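Local coordinates for protein trans-4-hydroxy-L-proline dehydratase (Clostridioides difficile 70-100-2010, PDB 6VXC) that catalyses the radical-based dehydration of trans-4-hydroxy-L-proline to (S)-1-pyrroline-5-carboxylate, a step in the anaerobic breakdown of hydroxyproline, as a glycyl radical enzyme, at residues R501-Q504 / E508-E511; Y587-F590 / K594-M597. All blocks are in the same frame, centred on the assembly; numbering follows the deposited sequence.

Contact 1: R501-Q504 / E508-E511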
loop_
_atom_site.group_PDB
_atom_site.type_symbol
_atom_site.label_atom_id
_atom_site.label_comp_id
_atom_site.label_asym_id
_atom_site.label_seq_id
_atom_site.Cartn_x
_atom_site.Cartn_y
_atom_site.Cartn_z
ATOM N N ARG A 501 31.585 21.333 -12.423
ATOM C CA ARG A 501 32.348 22.572 -12.353
ATOM C C ARG A 501 32.367 23.311 -13.687
ATOM O O ARG A 501 32.638 24.512 -13.711
ATOM C CB ARG A 501 33.776 22.282 -11.888
ATOM C CG ARG A 501 33.856 21.600 -10.523
ATOM C CD ARG A 501 35.189 20.892 -10.347
ATOM N NE ARG A 501 35.263 20.160 -9.086
ATOM C CZ ARG A 501 34.836 18.910 -8.925
ATOM N NH1 ARG A 501 34.944 18.305 -7.745
ATOM N NH2 ARG A 501 34.294 18.267 -9.952
ATOM N N ASN A 502 32.097 22.629 -14.797
ATOM C CA ASN A 502 32.062 23.288 -16.094
ATOM C C ASN A 502 30.678 23.787 -16.471
ATOM O O ASN A 502 30.537 24.434 -17.511
ATOM C CB ASN A 502 32.569 22.351 -17.189
ATOM C CG ASN A 502 34.014 21.968 -16.993
ATOM O OD1 ASN A 502 34.808 22.760 -16.487
ATOM N ND2 ASN A 502 34.369 20.761 -17.407
ATOM N N PHE A 503 29.660 23.504 -15.670
ATOM C CA PHE A 503 28.336 24.020 -15.974
ATOM C C PHE A 503 28.352 25.533 -15.774
ATOM O O PHE A 503 28.724 26.020 -14.706
ATOM C CB PHE A 503 27.291 23.351 -15.082
ATOM C CG PHE A 503 27.122 21.879 -15.343
ATOM C CD1 PHE A 503 27.544 21.317 -16.533
ATOM C CD2 PHE A 503 26.524 21.059 -14.403
ATOM C CE1 PHE A 503 27.373 19.964 -16.772
ATOM C CE2 PHE A 503 26.355 19.711 -14.644
ATOM C CZ PHE A 503 26.781 19.165 -15.820
ATOM N N GLN A 504 28.004 26.277 -16.817
ATOM C CA GLN A 504 28.050 27.726 -16.747
ATOM C C GLN A 504 26.751 28.327 -16.255
ATOM O O GLN A 504 26.724 29.517 -15.922
ATOM C CB GLN A 504 28.396 28.314 -18.121
ATOM C CG GLN A 504 29.841 28.062 -18.516
ATOM C CD GLN A 504 30.815 28.533 -17.438
ATOM O OE1 GLN A 504 30.778 29.697 -17.010
ATOM N NE2 GLN A 504 31.675 27.622 -16.975
ATOM N N GLU A 508 22.047 24.607 -17.469
ATOM C CA GLU A 508 22.935 23.532 -17.872
ATOM C C GLU A 508 22.946 22.415 -16.839
ATOM O O GLU A 508 22.916 21.234 -17.203
ATOM C CB GLU A 508 24.337 24.080 -18.088
ATOM C CG GLU A 508 25.108 23.329 -19.090
ATOM C CD GLU A 508 26.505 23.869 -19.262
ATOM O OE1 GLU A 508 27.380 23.053 -19.631
ATOM O OE2 GLU A 508 26.718 25.082 -19.031
ATOM N N LEU A 509 22.996 22.762 -15.546
ATOM C CA LEU A 509 22.927 21.737 -14.506
ATOM C C LEU A 509 21.601 20.978 -14.551
ATOM O O LEU A 509 21.577 19.754 -14.441
ATOM C CB LEU A 509 23.125 22.362 -13.128
ATOM C CG LEU A 509 22.790 21.440 -11.952
ATOM C CD1 LEU A 509 23.761 20.260 -11.826
ATOM C CD2 LEU A 509 22.702 22.229 -10.668
ATOM N N PHE A 510 20.484 21.690 -14.692
ATOM C CA PHE A 510 19.188 21.020 -14.675
ATOM C C PHE A 510 19.009 20.105 -15.879
ATOM O O PHE A 510 18.363 19.064 -15.765
ATOM C CB PHE A 510 18.046 22.031 -14.615
ATOM C CG PHE A 510 16.690 21.401 -14.331
ATOM C CD1 PHE A 510 16.469 20.689 -13.158
ATOM C CD2 PHE A 510 15.642 21.537 -15.234
ATOM C CE1 PHE A 510 15.219 20.100 -12.888
ATOM C CE2 PHE A 510 14.399 20.960 -14.969
ATOM C CZ PHE A 510 14.191 20.242 -13.795
ATOM N N GLU A 511 19.559 20.481 -17.033
ATOM C CA GLU A 511 19.540 19.595 -18.194
ATOM C C GLU A 511 20.328 18.318 -17.933
ATOM O O GLU A 511 19.888 17.231 -18.306
ATOM C CB GLU A 511 20.092 20.331 -19.415
ATOM C CG GLU A 511 20.514 19.419 -20.559
ATOM C CD GLU A 511 21.314 20.171 -21.636
ATOM O OE1 GLU A 511 20.691 20.897 -22.438
ATOM O OE2 GLU A 511 22.569 20.061 -21.660
#

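Contact 2: Y587-F590 / K594-M597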
loop_
_atom_site.group_PDB
_atom_site.type_symbol
_atom_site.label_atom_id
_atom_site.label_comp_id
_atom_site.label_asym_id
_atom_site.label_seq_id
_atom_site.Cartn_x
_atom_site.Cartn_y
_atom_site.Cartn_z
ATOM N N TYR A 587 20.478 29.444 -6.050
ATOM C CA TYR A 587 20.556 30.672 -5.267
ATOM C C TYR A 587 21.999 31.033 -4.943
ATOM O O TYR A 587 22.423 32.174 -5.156
ATOM C CB TYR A 587 19.730 30.509 -3.980
ATOM C CG TYR A 587 19.584 31.756 -3.127
ATOM C CD1 TYR A 587 18.615 32.701 -3.418
ATOM C CD2 TYR A 587 20.389 31.967 -2.014
ATOM C CE1 TYR A 587 18.456 33.840 -2.639
ATOM C CE2 TYR A 587 20.243 33.122 -1.219
ATOM C CZ TYR A 587 19.267 34.049 -1.542
ATOM O OH TYR A 587 19.094 35.185 -0.788
ATOM N N ASN A 588 22.772 30.065 -4.449
ATOM C CA ASN A 588 24.104 30.348 -3.934
ATOM C C ASN A 588 25.191 30.309 -5.006
ATOM O O ASN A 588 26.091 31.154 -4.986
ATOM C CB ASN A 588 24.451 29.369 -2.814
ATOM C CG ASN A 588 23.624 29.605 -1.566
ATOM O OD1 ASN A 588 23.854 30.572 -0.836
ATOM N ND2 ASN A 588 22.652 28.722 -1.317
ATOM N N VAL A 589 25.118 29.380 -5.957
ATOM C CA VAL A 589 26.173 29.255 -6.965
ATOM C C VAL A 589 25.936 30.195 -8.143
ATOM O O VAL A 589 26.841 30.920 -8.558
ATOM C CB VAL A 589 26.302 27.795 -7.448
ATOM C CG1 VAL A 589 27.348 27.714 -8.555
ATOM C CG2 VAL A 589 26.654 26.869 -6.301
ATOM N N PHE A 590 24.725 30.228 -8.693
ATOM C CA PHE A 590 24.503 30.938 -9.945
ATOM C C PHE A 590 23.881 32.318 -9.785
ATOM O O PHE A 590 24.214 33.211 -10.571
ATOM C CB PHE A 590 23.643 30.087 -10.885
ATOM C CG PHE A 590 24.335 28.848 -11.357
ATOM C CD1 PHE A 590 25.292 28.914 -12.363
ATOM C CD2 PHE A 590 24.064 27.622 -10.777
ATOM C CE1 PHE A 590 25.943 27.775 -12.795
ATOM C CE2 PHE A 590 24.705 26.472 -11.197
ATOM C CZ PHE A 590 25.656 26.547 -12.207
ATOM N N LYS A 594 27.660 33.202 -4.012
ATOM C CA LYS A 594 28.366 33.249 -2.742
ATOM C C LYS A 594 29.489 32.227 -2.681
ATOM O O LYS A 594 30.429 32.398 -1.904
ATOM C CB LYS A 594 27.392 33.027 -1.588
ATOM C CG LYS A 594 26.254 34.040 -1.524
ATOM C CD LYS A 594 25.444 33.876 -0.242
ATOM C CE LYS A 594 24.192 34.731 -0.285
ATOM N NZ LYS A 594 23.385 34.623 0.964
ATOM N N PHE A 595 29.398 31.157 -3.467
ATOM C CA PHE A 595 30.476 30.190 -3.601
ATOM C C PHE A 595 30.295 29.482 -4.936
ATOM O O PHE A 595 29.242 29.586 -5.577
ATOM C CB PHE A 595 30.507 29.211 -2.418
ATOM C CG PHE A 595 29.182 28.523 -2.132
ATOM C CD1 PHE A 595 28.800 27.405 -2.850
ATOM C CD2 PHE A 595 28.344 28.989 -1.139
ATOM C CE1 PHE A 595 27.599 26.758 -2.586
ATOM C CE2 PHE A 595 27.134 28.355 -0.866
ATOM C CZ PHE A 595 26.763 27.238 -1.593
ATOM N N ASP A 596 31.335 28.775 -5.364
ATOM C CA ASP A 596 31.298 28.126 -6.666
ATOM C C ASP A 596 30.999 26.638 -6.524
ATOM O O ASP A 596 30.914 26.101 -5.423
ATOM C CB ASP A 596 32.604 28.372 -7.450
ATOM C CG ASP A 596 33.860 27.833 -6.759
ATOM O OD1 ASP A 596 33.782 27.037 -5.811
ATOM O OD2 ASP A 596 34.967 28.225 -7.195
ATOM N N MET A 597 30.811 25.983 -7.673
ATOM C CA MET A 597 30.466 24.564 -7.676
ATOM C C MET A 597 31.575 23.729 -7.050
ATOM O O MET A 597 31.307 22.798 -6.279
ATOM C CB MET A 597 30.184 24.093 -9.099
ATOM C CG MET A 597 29.749 22.631 -9.193
ATOM S SD MET A 597 28.111 22.295 -8.491
ATOM C CE MET A 597 27.093 23.240 -9.614
HETATM O O HOH W 1 20.651 34.960 1.644
HETATM O O HOH W 2 22.722 31.931 1.103
HETATM O O HOH W 3 29.619 31.214 -8.089
#

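Contact 1: R501-Q504 / E508-E511
Phe503 meets the first turns of helix 506-538 with two parts of its ring, CD1 facing the side chain of Glu508 and CD2 with CE2 facing Leu509, while the backbone carbonyl carbon of Glu508 lies over one ring face. The Glu508 chain starts anti to its own N (chi1 -151°) and runs out extended past the ring, which brings the carboxylate back to the loop. There OE2 accepts the backbone N-H of Gln504, with N and OE2 2.8 Å apart; the bond is nearly straight, but the donor stands 48° out of the carboxylate plane. The other oxygen, OE1, comes within 3.6 Å of Phe503 CD1, and ring and carboxylate are tilted 53° from one another, so they do not stack. Leu509 crosses the phenyl side chain at about a right angle: its CB is 3.9 Å from Phe503 CD2, and its CD1 stands equally far from Phe503 CE2. Beyond the ring, Leu509 continues onto Leu582 and Ile585 of helix 575-591. Because Ser505 OG bonds the N-H of Glu508, the site is consistent with an N-cap at Ser505. The loop-to-helix Phe503-Leu509 contact resembles a hydrophobic staple, and the Glu508 carboxylate bond resembles a capping box, each reaching one residue further back than the classical form of these helix N-terminal motifs.

Contact 2: Y587-F590 / K594-M597
The amide of Asn588 and the ring of Phe595 lie almost parallel, their planes 13° apart, yet the closest approach is made by the methylene: Asn588 CB sits 3.4 Å from Phe595 CZ, obliquely placed on the ring. Val589 CG2 reaches the same ring at CE1, also obliquely, at 3.8 Å, its side chain crossing that of Phe595 at about a right angle. Phe595 gains this position with CG lodged between its backbone N and carbonyl carbon (chi1 52°). On the helix side, one face of the Phe590 ring carries Val589 CG1, offset toward the rim, and Met597 CE approaches the ring obliquely. The Tyr587 ring has two waters in plane at its edge, and both accept from Lys594 NZ. One of them also bonds Tyr587 OH, the other gives a hydrogen to Asn588 OD1, so the ammonium is tied to the helix through water. The fully extended lysine chain runs past the amide, with its CD 3.7 Å from Asn588 OD1, while Asn588 ND2 is held by Ala584 O and Thr622 OG1. Backbone atoms close the join: Lys594 N gives its hydrogen to Asn588 O at 2.8 Å, and Val589 CA makes a CH...O contact of 3.4 Å with Phe595 O. A third water donates to Val589 O and Phe595 O. The two segments thus form the turn out of helix 575-591, whose last part includes a wider pi-type turn, and into helix 597-605, where Asp596 is the N-cap and its OD1 also bonds Thr599 OG1. Phe595 leans on Ile614, Leu617 and Val618 of helix 612-620, and Met597 packs on Ile585 of helix 575-591.

Contact 1 closes before contact 2 opens along the chain, yet their centres are only 12 Å apart. The Phe590 ring joins them, its CE1 lying 3.6 Å from the backbone C of Gln504, and Met597 CG packs 3.9 Å from Arg501 N. A charge pair adds to this, since Arg501 NE bridges to Asp598 in the helix that contact 2 leads into. The loop leading into helix 506-538 is therefore packed against the end of helix 575-591 and the start of helix 597-605. Both contacts lie at the periphery, with centres about 38 and 41 Å from the chain centre, away from Gly785, which carries the radical in the activated enzyme but is unmodified here, and from Cys454 and Glu456, assigned by similarity as catalytic.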